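Local coordinates for Ketoacyl_synth_N domain-containing protein (Photorhabdus luminescens subsp. laumondii, PDB 6SMO) that probably serves as a ketoacyl-synthase-like subunit in polyketide assembly, holding a bound polyketone chain together with a partner ketoacyl synthase subunit, at residues F104-I110 with Y128-W133; D67-G73 with A185-L189; Y99-C103 with F155-A161; S44-L49 with G216-E220. One frame throughout, in Å; residues are numbered along the deposited sequence.

Interaction 1: residues F104-I110 with Y128-W133; sequences FGGWQHI and YVATAW. With LKZ (3,5,7,9,11-pentakis(oxidanylidene)dodecanal), chain H.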
loop_
_atom_site.group_PDB
_atom_site.type_symbol
_atom_site.label_atom_id
_atom_site.label_comp_id
_atom_site.label_asym_id
_atom_site.label_seq_id
_atom_site.Cartn_x
_atom_site.Cartn_y
_atom_site.Cartn_z
ATOM N N PHE C 104 7.493 -4.678 -7.098
ATOM C CA PHE C 104 7.031 -5.487 -8.261
ATOM C C PHE C 104 5.781 -6.312 -7.922
ATOM O O PHE C 104 5.156 -6.835 -8.868
ATOM C CB PHE C 104 8.158 -6.388 -8.772
ATOM C CG PHE C 104 9.151 -5.686 -9.662
ATOM C CD1 PHE C 104 8.864 -5.456 -10.999
ATOM C CD2 PHE C 104 10.367 -5.245 -9.163
ATOM C CE1 PHE C 104 9.774 -4.806 -11.819
ATOM C CE2 PHE C 104 11.276 -4.595 -9.984
ATOM C CZ PHE C 104 10.978 -4.376 -11.310
ATOM N N GLY C 105 5.426 -6.433 -6.640
ATOM C CA GLY C 105 4.226 -7.170 -6.194
ATOM C C GLY C 105 4.442 -8.674 -6.233
ATOM O O GLY C 105 5.568 -9.115 -5.927
ATOM N N GLY C 106 3.404 -9.433 -6.600
ATOM C CA GLY C 106 3.418 -10.909 -6.635
ATOM C C GLY C 106 2.784 -11.459 -7.901
ATOM O O GLY C 106 1.621 -11.903 -7.836
ATOM N N TRP C 107 3.532 -11.454 -9.009
ATOM C CA TRP C 107 3.058 -11.876 -10.355
ATOM C C TRP C 107 3.045 -13.406 -10.476
ATOM O O TRP C 107 2.219 -13.916 -11.257
ATOM C CB TRP C 107 3.908 -11.231 -11.459
ATOM C CG TRP C 107 3.412 -9.879 -11.866
ATOM C CD1 TRP C 107 3.945 -8.667 -11.533
ATOM C CD2 TRP C 107 2.254 -9.602 -12.672
ATOM N NE1 TRP C 107 3.206 -7.655 -12.087
ATOM C CE2 TRP C 107 2.162 -8.198 -12.790
ATOM C CE3 TRP C 107 1.296 -10.398 -13.310
ATOM C CZ2 TRP C 107 1.146 -7.580 -13.517
ATOM C CZ3 TRP C 107 0.292 -9.786 -14.028
ATOM C CH2 TRP C 107 0.220 -8.396 -14.130
ATOM N N GLN C 108 3.915 -14.103 -9.737
ATOM C CA GLN C 108 4.085 -15.581 -9.805
ATOM C C GLN C 108 2.744 -16.282 -9.542
ATOM O O GLN C 108 2.497 -17.324 -10.180
ATOM C CB GLN C 108 5.149 -16.050 -8.807
ATOM C CG GLN C 108 5.361 -17.559 -8.786
ATOM C CD GLN C 108 5.736 -18.113 -10.139
ATOM O OE1 GLN C 108 6.745 -17.736 -10.728
ATOM N NE2 GLN C 108 4.919 -19.024 -10.642
ATOM N N HIS C 109 1.916 -15.732 -8.645
ATOM C CA HIS C 109 0.657 -16.357 -8.155
ATOM C C HIS C 109 -0.507 -16.109 -9.126
ATOM O O HIS C 109 -1.471 -16.898 -9.072
ATOM C CB HIS C 109 0.316 -15.853 -6.744
ATOM C CG HIS C 109 -0.537 -16.791 -5.959
ATOM N ND1 HIS C 109 -1.918 -16.734 -5.980
ATOM C CD2 HIS C 109 -0.214 -17.807 -5.129
ATOM C CE1 HIS C 109 -2.407 -17.676 -5.199
ATOM N NE2 HIS C 109 -1.381 -18.347 -4.665
ATOM N N ILE C 110 -0.435 -15.068 -9.967
ATOM C CA ILE C 110 -1.602 -14.564 -10.758
ATOM C C ILE C 110 -1.336 -14.603 -12.273
ATOM O O ILE C 110 -2.321 -14.468 -13.020
ATOM C CB ILE C 110 -2.005 -13.149 -10.291
ATOM C CG1 ILE C 110 -1.015 -12.074 -10.753
ATOM C CG2 ILE C 110 -2.206 -13.120 -8.783
ATOM C CD1 ILE C 110 -1.580 -10.672 -10.727
ATOM N N TYR C 128 -8.248 -15.320 -5.251
ATOM C CA TYR C 128 -7.038 -14.955 -4.464
ATOM C C TYR C 128 -6.116 -14.031 -5.271
ATOM O O TYR C 128 -5.041 -13.675 -4.752
ATOM C CB TYR C 128 -6.299 -16.212 -3.998
ATOM C CG TYR C 128 -6.969 -16.924 -2.851
ATOM C CD1 TYR C 128 -7.125 -16.302 -1.623
ATOM C CD2 TYR C 128 -7.456 -18.213 -2.993
ATOM C CE1 TYR C 128 -7.743 -16.943 -0.561
ATOM C CE2 TYR C 128 -8.075 -18.869 -1.941
ATOM C CZ TYR C 128 -8.220 -18.232 -0.722
ATOM O OH TYR C 128 -8.828 -18.869 0.319
ATOM N N VAL C 129 -6.526 -13.631 -6.479
ATOM C CA VAL C 129 -5.783 -12.657 -7.335
ATOM C C VAL C 129 -5.832 -11.276 -6.663
ATOM O O VAL C 129 -4.891 -10.487 -6.873
ATOM C CB VAL C 129 -6.348 -12.619 -8.770
ATOM C CG1 VAL C 129 -5.684 -11.550 -9.627
ATOM C CG2 VAL C 129 -6.243 -13.975 -9.450
ATOM N N ALA C 130 -6.924 -11.002 -5.959
ATOM C CA ALA C 130 -7.195 -9.735 -5.246
ATOM C C ALA C 130 -6.274 -9.518 -4.044
ATOM O O ALA C 130 -6.075 -8.373 -3.668
ATOM C CB ALA C 130 -8.648 -9.657 -4.872
ATOM N N THR C 131 -5.834 -10.581 -3.388
ATOM C CA THR C 131 -4.968 -10.383 -2.207
ATOM C C THR C 131 -3.533 -10.829 -2.455
ATOM O O THR C 131 -2.675 -10.337 -1.775
ATOM C CB THR C 131 -5.555 -11.096 -0.993
ATOM O OG1 THR C 131 -5.969 -12.375 -1.458
ATOM C CG2 THR C 131 -6.754 -10.373 -0.433
ATOM N N ALA C 132 -3.298 -11.760 -3.363
ATOM C CA ALA C 132 -1.934 -12.276 -3.583
ATOM C C ALA C 132 -0.975 -11.286 -4.247
ATOM O O ALA C 132 0.183 -11.272 -3.888
ATOM C CB ALA C 132 -2.015 -13.572 -4.339
ATOM N N TRP C 133 -1.426 -10.585 -5.274
ATOM C CA TRP C 133 -0.541 -9.696 -6.061
ATOM C C TRP C 133 -0.115 -8.398 -5.374
ATOM O O TRP C 133 1.059 -8.095 -5.417
ATOM C CB TRP C 133 -1.125 -9.455 -7.453
ATOM C CG TRP C 133 -0.402 -8.384 -8.206
ATOM C CD1 TRP C 133 0.685 -8.537 -9.008
ATOM C CD2 TRP C 133 -0.706 -6.983 -8.211
ATOM N NE1 TRP C 133 1.083 -7.333 -9.499
ATOM C CE2 TRP C 133 0.244 -6.361 -9.036
ATOM C CE3 TRP C 133 -1.682 -6.195 -7.609
ATOM C CZ2 TRP C 133 0.246 -4.990 -9.267
ATOM C CZ3 TRP C 133 -1.673 -4.841 -7.832
ATOM C CH2 TRP C 133 -0.729 -4.248 -8.653
HETATM C C4 LKZ H . -6.421 -6.603 -7.811
HETATM C C5 LKZ H . -5.434 -6.244 -6.729
HETATM C C6 LKZ H . -5.378 -4.778 -6.288
HETATM C C7 LKZ H . -5.935 -4.671 -4.885
HETATM C C8 LKZ H . -5.917 -3.320 -4.160
HETATM C C10 LKZ H . -9.959 -2.437 -0.964
HETATM C C22 LKZ H . -5.666 -6.671 -9.124
HETATM C C11 LKZ H . -10.206 -1.210 -1.804
HETATM O O19 LKZ H . -11.189 -1.091 -2.513
HETATM C C3 LKZ H . -8.512 -2.786 -1.257
HETATM O O23 LKZ H . -7.713 -2.923 -0.347
HETATM C C2 LKZ H . -8.081 -2.820 -2.730
HETATM C C9 LKZ H . -6.717 -3.498 -2.867
HETATM O O20 LKZ H . -6.299 -4.244 -2.003
HETATM O O21 LKZ H . -6.439 -5.643 -4.366
HETATM O O22 LKZ H . -4.701 -7.100 -6.261
HETATM O O24 LKZ H . -5.242 -7.723 -9.581
HETATM C C23 LKZ H . -5.472 -5.350 -9.842
#

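Interaction 2: residues D67-G73 with A185-L189; sequences DEFSVYG and ASEHL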
loop_
_atom_site.group_PDB
_atom_site.type_symbol
_atom_site.label_atom_id
_atom_site.label_comp_id
_atom_site.label_asym_id
_atom_site.label_seq_id
_atom_site.Cartn_x
_atom_site.Cartn_y
_atom_site.Cartn_z
ATOM N N ASP C 67 1.585 -15.258 -2.606
ATOM C CA ASP C 67 2.715 -15.221 -3.573
ATOM C C ASP C 67 4.027 -15.437 -2.809
ATOM O O ASP C 67 4.018 -15.299 -1.571
ATOM C CB ASP C 67 2.729 -13.902 -4.351
ATOM C CG ASP C 67 3.682 -13.900 -5.535
ATOM O OD1 ASP C 67 3.262 -14.330 -6.624
ATOM O OD2 ASP C 67 4.842 -13.481 -5.351
ATOM N N GLU C 68 5.110 -15.754 -3.528
ATOM C CA GLU C 68 6.440 -16.112 -2.959
ATOM C C GLU C 68 7.073 -14.914 -2.236
ATOM O O GLU C 68 7.878 -15.161 -1.317
ATOM C CB GLU C 68 7.365 -16.637 -4.061
ATOM C CG GLU C 68 6.981 -18.016 -4.570
ATOM C CD GLU C 68 7.044 -19.120 -3.529
ATOM O OE1 GLU C 68 8.039 -19.170 -2.776
ATOM O OE2 GLU C 68 6.092 -19.923 -3.465
ATOM N N PHE C 69 6.744 -13.675 -2.620
ATOM C CA PHE C 69 7.303 -12.442 -2.000
ATOM C C PHE C 69 6.784 -12.320 -0.561
ATOM O O PHE C 69 7.544 -11.852 0.309
ATOM C CB PHE C 69 7.007 -11.199 -2.849
ATOM C CG PHE C 69 5.747 -10.448 -2.500
ATOM C CD1 PHE C 69 4.532 -10.797 -3.069
ATOM C CD2 PHE C 69 5.777 -9.375 -1.621
ATOM C CE1 PHE C 69 3.374 -10.101 -2.757
ATOM C CE2 PHE C 69 4.617 -8.680 -1.308
ATOM C CZ PHE C 69 3.419 -9.044 -1.877
ATOM N N SER C 70 5.535 -12.735 -0.319
ATOM C CA SER C 70 4.912 -12.810 1.030
ATOM C C SER C 70 5.528 -13.969 1.825
ATOM O O SER C 70 5.700 -13.812 3.050
ATOM C CB SER C 70 3.411 -12.930 0.943
ATOM O OG SER C 70 2.830 -11.709 0.508
ATOM N N VAL C 71 5.846 -15.083 1.153
ATOM C CA VAL C 71 6.507 -16.279 1.757
ATOM C C VAL C 71 7.894 -15.865 2.270
ATOM O O VAL C 71 8.206 -16.181 3.434
ATOM C CB VAL C 71 6.592 -17.453 0.759
ATOM C CG1 VAL C 71 7.486 -18.578 1.263
ATOM C CG2 VAL C 71 5.213 -17.992 0.409
ATOM N N TYR C 72 8.682 -15.177 1.435
ATOM C CA TYR C 72 10.049 -14.682 1.761
ATOM C C TYR C 72 9.984 -13.705 2.941
ATOM O O TYR C 72 10.911 -13.703 3.773
ATOM C CB TYR C 72 10.698 -13.995 0.556
ATOM C CG TYR C 72 10.919 -14.852 -0.667
ATOM C CD1 TYR C 72 11.178 -16.211 -0.572
ATOM C CD2 TYR C 72 10.901 -14.288 -1.933
ATOM C CE1 TYR C 72 11.386 -16.989 -1.701
ATOM C CE2 TYR C 72 11.113 -15.049 -3.071
ATOM C CZ TYR C 72 11.358 -16.405 -2.955
ATOM O OH TYR C 72 11.566 -17.162 -4.072
ATOM N N GLY C 73 8.924 -12.891 3.000
ATOM C CA GLY C 73 8.713 -11.875 4.050
ATOM C C GLY C 73 8.490 -12.502 5.416
ATOM O O GLY C 73 9.111 -12.026 6.386
ATOM N N ALA C 185 11.781 -5.390 3.906
ATOM C CA ALA C 185 11.389 -5.471 2.480
ATOM C C ALA C 185 11.477 -6.921 1.989
ATOM O O ALA C 185 12.104 -7.750 2.678
ATOM C CB ALA C 185 12.269 -4.558 1.663
ATOM N N SER C 186 10.865 -7.199 0.835
ATOM C CA SER C 186 10.862 -8.523 0.160
ATOM C C SER C 186 10.563 -8.345 -1.332
ATOM O O SER C 186 9.798 -7.422 -1.675
ATOM C CB SER C 186 9.873 -9.455 0.809
ATOM O OG SER C 186 9.911 -10.734 0.195
ATOM N N GLU C 187 11.109 -9.238 -2.157
ATOM C CA GLU C 187 10.903 -9.211 -3.625
ATOM C C GLU C 187 11.004 -10.627 -4.202
ATOM O O GLU C 187 11.839 -11.403 -3.742
ATOM C CB GLU C 187 12.001 -8.394 -4.302
ATOM C CG GLU C 187 11.919 -6.897 -4.084
ATOM C CD GLU C 187 10.786 -6.169 -4.776
ATOM O OE1 GLU C 187 10.593 -4.995 -4.485
ATOM O OE2 GLU C 187 10.103 -6.783 -5.592
ATOM N N HIS C 188 10.148 -10.923 -5.177
ATOM C CA HIS C 188 10.168 -12.154 -6.012
ATOM C C HIS C 188 10.228 -11.743 -7.488
ATOM O O HIS C 188 9.242 -11.151 -7.972
ATOM C CB HIS C 188 8.950 -13.035 -5.706
ATOM C CG HIS C 188 8.915 -14.298 -6.501
ATOM N ND1 HIS C 188 9.655 -15.411 -6.151
ATOM C CD2 HIS C 188 8.242 -14.627 -7.624
ATOM C CE1 HIS C 188 9.436 -16.373 -7.024
ATOM N NE2 HIS C 188 8.572 -15.918 -7.938
ATOM N N LEU C 189 11.342 -12.044 -8.166
ATOM C CA LEU C 189 11.646 -11.572 -9.545
ATOM C C LEU C 189 11.726 -12.755 -10.521
ATOM O O LEU C 189 12.093 -12.517 -11.690
ATOM C CB LEU C 189 12.973 -10.806 -9.523
ATOM C CG LEU C 189 13.097 -9.699 -8.474
ATOM C CD1 LEU C 189 14.506 -9.130 -8.458
ATOM C CD2 LEU C 189 12.080 -8.593 -8.717
#

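Interaction 3: residues Y99-C103 with F155-A161; sequences YVGNC and FSTSDVA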
loop_
_atom_site.group_PDB
_atom_site.type_symbol
_atom_site.label_atom_id
_atom_site.label_comp_id
_atom_site.label_asym_id
_atom_site.label_seq_id
_atom_site.Cartn_x
_atom_site.Cartn_y
_atom_site.Cartn_z
ATOM N N TYR C 99 6.125 -2.524 8.949
ATOM C CA TYR C 99 6.505 -1.643 7.812
ATOM C C TYR C 99 7.200 -2.476 6.730
ATOM O O TYR C 99 8.188 -3.169 7.038
ATOM C CB TYR C 99 7.368 -0.474 8.294
ATOM C CG TYR C 99 6.574 0.758 8.639
ATOM C CD1 TYR C 99 5.768 0.794 9.767
ATOM C CD2 TYR C 99 6.603 1.882 7.829
ATOM C CE1 TYR C 99 5.025 1.918 10.089
ATOM C CE2 TYR C 99 5.867 3.014 8.136
ATOM C CZ TYR C 99 5.074 3.033 9.270
ATOM O OH TYR C 99 4.345 4.143 9.581
ATOM N N VAL C 100 6.663 -2.431 5.508
ATOM C CA VAL C 100 7.168 -3.266 4.379
ATOM C C VAL C 100 7.506 -2.400 3.163
ATOM O O VAL C 100 6.898 -1.352 2.998
ATOM C CB VAL C 100 6.124 -4.338 3.998
ATOM C CG1 VAL C 100 6.659 -5.405 3.062
ATOM C CG2 VAL C 100 5.492 -4.982 5.214
ATOM N N GLY C 101 8.503 -2.837 2.396
ATOM C CA GLY C 101 8.921 -2.257 1.106
ATOM C C GLY C 101 8.845 -3.301 0.005
ATOM O O GLY C 101 9.529 -4.335 0.133
ATOM N N ASN C 102 8.025 -3.063 -1.021
ATOM C CA ASN C 102 7.824 -3.998 -2.160
ATOM C C ASN C 102 7.372 -3.209 -3.392
ATOM O O ASN C 102 6.395 -2.445 -3.272
ATOM C CB ASN C 102 6.823 -5.103 -1.815
ATOM C CG ASN C 102 6.615 -6.075 -2.956
ATOM O OD1 ASN C 102 5.530 -6.139 -3.530
ATOM N ND2 ASN C 102 7.652 -6.818 -3.306
ATOM N N CYS C 103 8.046 -3.416 -4.528
ATOM C CA CYS C 103 7.889 -2.629 -5.782
ATOM C C CYS C 103 7.103 -3.424 -6.837
ATOM O O CYS C 103 6.141 -2.859 -7.393
ATOM C CB CYS C 103 9.251 -2.226 -6.335
ATOM S SG CYS C 103 10.239 -1.252 -5.168
ATOM N N PHE C 155 5.399 0.565 1.266
ATOM C CA PHE C 155 5.898 1.563 0.295
ATOM C C PHE C 155 6.276 0.812 -0.975
ATOM O O PHE C 155 6.806 -0.282 -0.860
ATOM C CB PHE C 155 7.136 2.262 0.849
ATOM C CG PHE C 155 6.878 3.150 2.034
ATOM C CD1 PHE C 155 6.808 2.623 3.310
ATOM C CD2 PHE C 155 6.708 4.511 1.872
ATOM C CE1 PHE C 155 6.574 3.440 4.399
ATOM C CE2 PHE C 155 6.475 5.329 2.962
ATOM C CZ PHE C 155 6.411 4.791 4.223
ATOM N N SER C 156 5.981 1.394 -2.135
ATOM C CA SER C 156 6.330 0.770 -3.433
ATOM C C SER C 156 7.174 1.749 -4.247
ATOM O O SER C 156 7.276 1.565 -5.453
ATOM C CB SER C 156 5.100 0.359 -4.177
ATOM O OG SER C 156 4.370 -0.605 -3.443
ATOM N N THR C 157 7.762 2.743 -3.582
ATOM C CA THR C 157 8.636 3.748 -4.242
ATOM C C THR C 157 9.833 3.017 -4.858
ATOM O O THR C 157 10.567 2.355 -4.099
ATOM C CB THR C 157 9.092 4.837 -3.262
ATOM O OG1 THR C 157 7.992 5.189 -2.422
ATOM C CG2 THR C 157 9.607 6.072 -3.966
ATOM N N SER C 158 10.012 3.133 -6.177
ATOM C CA SER C 158 11.049 2.414 -6.963
ATOM C C SER C 158 12.403 2.497 -6.250
ATOM O O SER C 158 12.841 3.626 -5.948
ATOM C CB SER C 158 11.136 2.942 -8.372
ATOM O OG SER C 158 10.084 2.423 -9.169
ATOM N N ASP C 159 13.001 1.335 -5.957
ATOM C CA ASP C 159 14.393 1.159 -5.454
ATOM C C ASP C 159 14.462 1.433 -3.943
ATOM O O ASP C 159 15.024 0.577 -3.230
ATOM C CB ASP C 159 15.387 2.007 -6.255
ATOM C CG ASP C 159 15.378 1.701 -7.745
ATOM O OD1 ASP C 159 15.530 0.515 -8.100
ATOM O OD2 ASP C 159 15.205 2.646 -8.541
ATOM N N VAL C 160 13.910 2.557 -3.469
ATOM C CA VAL C 160 14.086 3.055 -2.068
ATOM C C VAL C 160 12.822 2.792 -1.232
ATOM O O VAL C 160 12.614 3.531 -0.251
ATOM C CB VAL C 160 14.473 4.548 -2.045
ATOM C CG1 VAL C 160 15.822 4.789 -2.706
ATOM C CG2 VAL C 160 13.408 5.444 -2.668
ATOM N N ALA C 161 12.031 1.767 -1.573
ATOM C CA ALA C 161 10.785 1.394 -0.857
ATOM C C ALA C 161 11.122 0.921 0.563
ATOM O O ALA C 161 10.550 1.473 1.525
ATOM C CB ALA C 161 10.036 0.330 -1.621
#

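Interaction 4: residues S44-L49 with G216-E220; sequences SIIRTL and GDFSE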
loop_
_atom_site.group_PDB
_atom_site.type_symbol
_atom_site.label_atom_id
_atom_site.label_comp_id
_atom_site.label_asym_id
_atom_site.label_seq_id
_atom_site.Cartn_x
_atom_site.Cartn_y
_atom_site.Cartn_z
ATOM N N SER C 44 22.316 -9.684 -17.849
ATOM C CA SER C 44 22.067 -9.875 -16.394
ATOM C C SER C 44 21.091 -11.038 -16.177
ATOM O O SER C 44 20.222 -11.248 -17.048
ATOM C CB SER C 44 21.547 -8.607 -15.763
ATOM O OG SER C 44 22.422 -7.517 -16.014
ATOM N N ILE C 45 21.226 -11.752 -15.053
ATOM C CA ILE C 45 20.395 -12.941 -14.690
ATOM C C ILE C 45 19.711 -12.695 -13.339
ATOM O O ILE C 45 20.224 -11.874 -12.552
ATOM C CB ILE C 45 21.240 -14.232 -14.669
ATOM C CG1 ILE C 45 22.489 -14.095 -13.794
ATOM C CG2 ILE C 45 21.591 -14.665 -16.085
ATOM C CD1 ILE C 45 23.086 -15.415 -13.359
ATOM N N ILE C 46 18.594 -13.390 -13.097
ATOM C CA ILE C 46 17.852 -13.403 -11.799
ATOM C C ILE C 46 18.354 -14.596 -10.980
ATOM O O ILE C 46 18.096 -15.743 -11.395
ATOM C CB ILE C 46 16.325 -13.472 -12.026
ATOM C CG1 ILE C 46 15.838 -12.466 -13.073
ATOM C CG2 ILE C 46 15.577 -13.318 -10.709
ATOM C CD1 ILE C 46 16.234 -11.033 -12.799
ATOM N N ARG C 47 19.047 -14.332 -9.867
ATOM C CA ARG C 47 19.586 -15.372 -8.950
ATOM C C ARG C 47 18.474 -15.829 -7.997
ATOM O O ARG C 47 17.982 -14.987 -7.219
ATOM C CB ARG C 47 20.787 -14.835 -8.167
ATOM C CG ARG C 47 22.022 -14.581 -9.018
ATOM C CD ARG C 47 23.160 -14.006 -8.198
ATOM N NE ARG C 47 23.652 -14.951 -7.203
ATOM C CZ ARG C 47 24.526 -14.664 -6.241
ATOM N NH1 ARG C 47 24.901 -15.606 -5.392
ATOM N NH2 ARG C 47 25.023 -13.444 -6.123
ATOM N N THR C 48 18.102 -17.111 -8.066
ATOM C CA THR C 48 17.082 -17.757 -7.197
ATOM C C THR C 48 17.730 -18.154 -5.865
ATOM O O THR C 48 18.973 -18.113 -5.780
ATOM C CB THR C 48 16.457 -18.975 -7.889
ATOM O OG1 THR C 48 17.503 -19.888 -8.222
ATOM C CG2 THR C 48 15.685 -18.609 -9.137
ATOM N N LEU C 49 16.913 -18.521 -4.872
ATOM C CA LEU C 49 17.375 -19.064 -3.565
ATOM C C LEU C 49 17.793 -20.527 -3.757
ATOM O O LEU C 49 17.166 -21.215 -4.588
ATOM C CB LEU C 49 16.253 -18.952 -2.529
ATOM C CG LEU C 49 15.741 -17.542 -2.237
ATOM C CD1 LEU C 49 14.579 -17.592 -1.260
ATOM C CD2 LEU C 49 16.847 -16.648 -1.698
ATOM N N GLY C 216 25.830 -5.642 -13.508
ATOM C CA GLY C 216 25.389 -6.380 -12.309
ATOM C C GLY C 216 24.197 -7.280 -12.589
ATOM O O GLY C 216 23.439 -6.987 -13.538
ATOM N N ASP C 217 24.044 -8.336 -11.786
ATOM C CA ASP C 217 22.909 -9.296 -11.837
ATOM C C ASP C 217 21.792 -8.788 -10.915
ATOM O O ASP C 217 21.940 -7.676 -10.364
ATOM C CB ASP C 217 23.370 -10.705 -11.446
ATOM C CG ASP C 217 24.443 -11.276 -12.357
ATOM O OD1 ASP C 217 24.288 -11.160 -13.590
ATOM O OD2 ASP C 217 25.426 -11.831 -11.828
ATOM N N PHE C 218 20.712 -9.565 -10.777
ATOM C CA PHE C 218 19.602 -9.333 -9.816
ATOM C C PHE C 218 19.464 -10.552 -8.901
ATOM O O PHE C 218 19.822 -11.671 -9.324
ATOM C CB PHE C 218 18.285 -9.070 -10.551
ATOM C CG PHE C 218 18.329 -7.940 -11.548
ATOM C CD1 PHE C 218 18.019 -6.644 -11.167
ATOM C CD2 PHE C 218 18.678 -8.174 -12.870
ATOM C CE1 PHE C 218 18.059 -5.606 -12.084
ATOM C CE2 PHE C 218 18.718 -7.135 -13.787
ATOM C CZ PHE C 218 18.407 -5.853 -13.393
ATOM N N SER C 219 18.971 -10.336 -7.682
ATOM C CA SER C 219 18.745 -11.431 -6.707
ATOM C C SER C 219 17.432 -11.181 -5.969
ATOM O O SER C 219 17.165 -10.040 -5.610
ATOM C CB SER C 219 19.869 -11.529 -5.734
ATOM O OG SER C 219 21.093 -11.757 -6.399
ATOM N N GLU C 220 16.655 -12.234 -5.740
ATOM C CA GLU C 220 15.383 -12.107 -4.992
ATOM C C GLU C 220 15.621 -12.512 -3.537
ATOM O O GLU C 220 16.715 -12.956 -3.205
ATOM C CB GLU C 220 14.309 -12.988 -5.623
ATOM C CG GLU C 220 14.641 -14.465 -5.592
ATOM C CD GLU C 220 13.581 -15.331 -6.243
ATOM O OE1 GLU C 220 13.545 -16.543 -5.977
ATOM O OE2 GLU C 220 12.809 -14.795 -7.038
#

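Interaction 1: residues F104-I110 with Y128-W133
Trp133 carries CG anti to its backbone N (chi1 170°), which swings the indole edge onto Trp107, while Ile110 sets CG1 between N and the carbonyl carbon (chi1 74°), a rotation that brings CD1 against Trp133 CB (3.5 Å); the other branch of Ile110, CG2, meets Val129 CG1 at 3.9 Å. The two tryptophans make an edge-to-face pair with planes 72° apart: Trp133 NE1 lies over one face of Trp107, 3.4 Å from Trp107 NE1, two donors that do not bond. Farther along, the small Ala132 lets the His109 ring come up to its CB, ND1 nearest; His109 NE2 is hydrogen-bonded to Arg64 O. The chain can come close at Gly106, which has no side chain; its N gives a weak bond to Trp133 O (2.9 Å). On its far edge Trp133 meets the ligand, CE3 lying 3.4 Å from LKZ O22. Val129, Ala130 and Trp133 thus wall the polyketone pocket, with the loop 104-110 backing the tryptophan at the interface with the PKS_KS subunit.

Interaction 2: residues D67-G73 with A185-L189
Ser186 OG donates to Phe69 O over 2.6 Å, reaching a lone pair in the carbonyl plane (C=O...O angle 133°). That carbonyl also receives the helical bond from Gly73 N, so two donors grip it; a small serine suits the place, its hydroxyl reaching the helix backbone. A weaker bond runs from His188 ND1 to Tyr72 OH (3.3 Å); the phenol has another weak bond to Glu220 OE1. Asp67 caps the helix start, its OD2 taking a weak, nearly straight bond from Phe69 N, while OD1 accepts from His109 N. These contacts seat helix 68-84 on the end of strand 180-187 (axes of 68-73 and 185-187 7.0 Å apart, 142° between them), a helix-on-sheet layer of the thiolase-type fold. His188 holds its ring trans to its own amide nitrogen (chi1 -179°), which lays the ring beside Glu68 and Tyr72. Over one face of that ring lies Glu68 CB, a CH-pi contact 3.6 Å from the centroid; the glutamate chain bends away to a salt bridge with Arg63. Tyr72 turns its rim to the rim of His188, and its CD2 edge rests 3.5 Å from Glu187 O. Phe69 CB packs on His188 CB at 3.9 Å.

Interaction 3: residues Y99-C103 with F155-A161
Ser156 holds OG beside its backbone N (chi1 -62°), and from there the hydroxyl donates a hydrogen bond to Asn102 O, nearly in line with its C=O, 2.7 Å away. The same OG is hydrogen-bonded to Ser188 OG of the PKS_KS subunit, tying the loop to its own sheet and to the partner. Phe155, with CG likewise turned toward the N side, sends its ring along the sheet to Tyr99: CE1 of Phe155 lies 3.8 Å from Tyr99 CD2, edge meeting edge, while Tyr99 OH goes on to Gln151 NE2. Between these side chains the backbones form a parallel bridge of Gly101 with Phe155. Phe155 N donates to Val100 O and Asn102 N to Phe155 O (3.0 Å). From this strand end the chain runs through a tight loop into helix 161-175, the strand-turn-helix that in ketoacyl synthases presents the active-site cysteine. Asp159 probably occupies that cysteine's position, and its positive phi of 80° is consistent with such an elbow. The sulfur of Cys103 (chi1 -58°) reaches into the bend of the loop, with Thr157 O at 3.8 Å and Ala161 CB at 3.9 Å; a compact side chain fits among these neighbours. Gly101, lacking a side chain, lets the start of the helix come near, its CA 3.9 Å from Ala161 C. Asn102 points away from the loop, ND2 bonding to Ser186 O.

Interaction 4: residues S44-L49 with G216-E220
The Phe218 ring has Ile45 O at its edge, near the ring plane, and obliquely placed neighbours in Ile46 CD1 and Ser44 CB. Of these, Ile46 CD1 also touches Phe218 CB at 3.6 Å; both residues belong to the sheet face that meets helix 192-204, where apolar groups are suited. On the other face the Arg47 chain passes Ser219, its CD 3.5 Å from Ser219 OG, which stands obliquely to the guanidinium. A bend at chi3 (66°) turns the guanidinium toward its salt bridges with Asp16 and Asp311. The backbones pair as parallel strands: Phe218 N to Ile45 O (3.0 Å) and Arg47 N to Phe218 O (2.8 Å), with a weak bond from Glu220 N to Arg47 O. Before the strands proper, side chains extend the pairing. Ser44 OG donates to Gly216 O over 2.7 Å, and Asp217 OD1 takes a weak bond from Ile45 N. Strand 46-47 is thus a short parallel addition beside the start of long strand 218-229, within the mixed sheet of this thiolase-type fold.

How the interactions relate
Interactions 2 and 3 lie deep in the chain and share a sheet, since strands 96-101 and 180-187 are neighbours in it; Glu187 OE1 bonds to Cys103 N. Interaction 4 reaches the same sheet through strand 218-229 but is only partly buried; backbone pairing dominates it, and the charged ends of Arg47 and Glu220 find their main partners outside it. It meets interaction 2 where Tyr72 and His188 come up to Glu220. Interaction 1 is buried as well, yet rests on aromatic and aliphatic packing beside the ligand, with little polar bonding between its segments; Asp67 links it to interaction 2. Both interactions 1 and 3 face the PKS_KS subunit, whereas 2 and 4 touch no other chain.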